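Local coordinates for DUF2442 domain-containing protein (Rhodospirillum rubrum ATCC 11170, PDB 3K8R) that is of unknown function and belongs to the DUF2442 family of uncharacterised proteins, at residues Leu88-Pro91 with Gly92-Gly96. Residues are numbered along the deposited sequence; the frame is centred on the assembly and turned at random.
Sequences LSLP and GLMAG. With EDO (1,2-ethanediol), chain D.
Ser89 reaches forward from the end of strand 86-89 to take the backbone N-H of Gly92, the N-cap bond that opens the short helix 90-94. With OG anti to the backbone N and beside the carbonyl carbon (chi1 167°), the hydroxyl points forward along the chain, 3.1 Å from Gly92 N. Serine suits this place because its short hydroxyl can replace the carbonyl that a preceding turn would have supplied. The carbonyl of the same residue receives the next N-H, with Ser89 O 3.0 Å from Leu93 N, so one residue grips two successive amides. Pro91 fits the first turn well, since its ring holds phi near the helical value and its missing N-H is not needed there.

The apolar side chains form two pairs. Leu88 and Leu93 meet at an oblique angle, the CD1 branch of Leu93 lying 4.1 Å from Leu88 CB, and thus join strand end to helix. Leu90 and Met94, a selenomethionine, run side by side in the same direction, four residues apart; a bend at chi3 (63°) turns the end of the Met94 chain beyond SE, which rests 3.7 Å from Leu90 CD1. Both pack on Phe49 and Leu43 of the other sheet, and Met94 also touches Phe49 of the second subunit.

Gly96 is the first residue to leave helical angles and forms a Schellman motif, its N bonding back to Leu93 O; at phi 92° a CB would be jammed against the carbonyl oxygen of Ala95, which calls for glycine. At the start, an ethanediol, probably from the crystallisation liquor, accepts a hydrogen bond from the strand backbone, its O1 lying 2.8 Å from Ser89 N.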
ATOM      1  N   LEU A  88      -1.016 -15.450  -0.377  1.00 28.98           N
ATOM      2  CA  LEU A  88      -1.832 -14.268  -0.569  1.00 29.50           C
ATOM      3  C   LEU A  88      -1.328 -13.571  -1.813  1.00 30.25           C
ATOM      4  O   LEU A  88      -0.152 -13.695  -2.164  1.00 31.40           O
ATOM      5  CB  LEU A  88      -1.725 -13.328   0.637  1.00 29.14           C
ATOM      6  CG  LEU A  88      -2.061 -13.900   2.023  1.00 30.91           C
ATOM      7  CD1 LEU A  88      -1.707 -12.889   3.112  1.00 29.76           C
ATOM      8  CD2 LEU A  88      -3.522 -14.332   2.135  1.00 26.19           C
ATOM      9  N   SER A  89      -2.226 -12.846  -2.478  1.00 29.99           N
ATOM     10  CA  SER A  89      -1.899 -12.083  -3.680  1.00 28.92           C
ATOM     11  C   SER A  89      -1.590 -10.663  -3.280  1.00 29.21           C
ATOM     12  O   SER A  89      -2.369 -10.072  -2.558  1.00 30.92           O
ATOM     13  CB  SER A  89      -3.100 -12.075  -4.620  1.00 28.00           C
ATOM     14  OG  SER A  89      -2.933 -11.115  -5.638  1.00 26.04           O
ATOM     15  N   LEU A  90      -0.465 -10.110  -3.723  1.00 30.17           N
ATOM     16  CA  LEU A  90      -0.126  -8.709  -3.391  1.00 30.57           C
ATOM     17  C   LEU A  90      -1.107  -7.750  -4.075  1.00 31.09           C
ATOM     18  O   LEU A  90      -1.681  -6.867  -3.420  1.00 31.92           O
ATOM     19  CB  LEU A  90       1.324  -8.375  -3.766  1.00 30.33           C
ATOM     20  CG  LEU A  90       1.830  -6.938  -3.617  1.00 31.16           C
ATOM     21  CD1 LEU A  90       1.687  -6.415  -2.178  1.00 31.77           C
ATOM     22  CD2 LEU A  90       3.280  -6.884  -4.078  1.00 26.68           C
ATOM     23  N   PRO A  91      -1.322  -7.927  -5.393  1.00 30.79           N
ATOM     24  CA  PRO A  91      -2.283  -7.037  -6.042  1.00 30.38           C
ATOM     25  C   PRO A  91      -3.659  -7.118  -5.394  1.00 30.70           C
ATOM     26  O   PRO A  91      -4.324  -6.087  -5.254  1.00 32.16           O
ATOM     27  CB  PRO A  91      -2.324  -7.549  -7.483  1.00 30.26           C
ATOM     28  CG  PRO A  91      -1.025  -8.253  -7.682  1.00 30.91           C
ATOM     29  CD  PRO A  91      -0.670  -8.836  -6.358  1.00 30.56           C
ATOM     30  N   GLY A  92      -4.072  -8.326  -5.008  1.00 29.72           N
ATOM     31  CA  GLY A  92      -5.357  -8.534  -4.344  1.00 29.30           C
ATOM     32  C   GLY A  92      -5.411  -7.752  -3.046  1.00 29.22           C
ATOM     33  O   GLY A  92      -6.357  -7.008  -2.796  1.00 29.75           O
ATOM     34  N   LEU A  93      -4.371  -7.902  -2.232  1.00 28.49           N
ATOM     35  CA  LEU A  93      -4.280  -7.199  -0.956  1.00 28.24           C
ATOM     36  C   LEU A  93      -4.296  -5.686  -1.172  1.00 29.07           C
ATOM     37  O   LEU A  93      -4.924  -4.952  -0.421  1.00 28.78           O
ATOM     38  CB  LEU A  93      -3.016  -7.614  -0.182  1.00 27.23           C
ATOM     39  CG  LEU A  93      -2.959  -9.031   0.410  1.00 24.30           C
ATOM     40  CD1 LEU A  93      -1.612  -9.281   1.070  1.00 22.32           C
ATOM     41  CD2 LEU A  93      -4.069  -9.258   1.412  1.00 20.75           C
HETATM   42  N   MSE A  94      -3.618  -5.220  -2.215  1.00 29.55           N
HETATM   43  CA  MSE A  94      -3.581  -3.783  -2.496  1.00 28.72           C
HETATM   44  C   MSE A  94      -4.922  -3.282  -3.044  1.00 28.35           C
HETATM   45  O   MSE A  94      -5.231  -2.105  -2.938  1.00 28.48           O
HETATM   46  CB  MSE A  94      -2.399  -3.446  -3.416  1.00 27.72           C
HETATM   47  CG  MSE A  94      -1.058  -3.809  -2.757  1.00 27.02           C
HETATM   48 SE   MSE A  94       0.543  -3.192  -3.656  0.75 18.38          SE
HETATM   49  CE  MSE A  94       0.304  -1.280  -3.546  1.00 23.71           C
ATOM     50  N   ALA A  95      -5.724  -4.189  -3.598  1.00 28.23           N
ATOM     51  CA  ALA A  95      -7.053  -3.853  -4.105  1.00 27.73           C
ATOM     52  C   ALA A  95      -8.078  -3.858  -2.975  1.00 28.93           C
ATOM     53  O   ALA A  95      -9.234  -3.477  -3.178  1.00 29.94           O
ATOM     54  CB  ALA A  95      -7.472  -4.842  -5.171  1.00 26.22           C
ATOM     55  N   GLY A  96      -7.664  -4.302  -1.790  1.00 28.96           N
ATOM     56  CA  GLY A  96      -8.564  -4.404  -0.653  1.00 29.31           C
ATOM     57  C   GLY A  96      -9.222  -5.772  -0.554  1.00 29.65           C
ATOM     58  O   GLY A  96     -10.168  -5.950   0.202  1.00 30.30           O
TER
HETATM   59  C1  EDO D 125      -5.789 -13.626  -2.341  1.00 63.16           C
HETATM   60  O1  EDO D 125      -4.782 -13.170  -1.428  1.00 56.84           O
HETATM   61  C2  EDO D 125      -6.827 -12.531  -2.593  1.00 66.27           C
HETATM   62  O2  EDO D 125      -6.427 -11.284  -1.996  1.00 67.70           O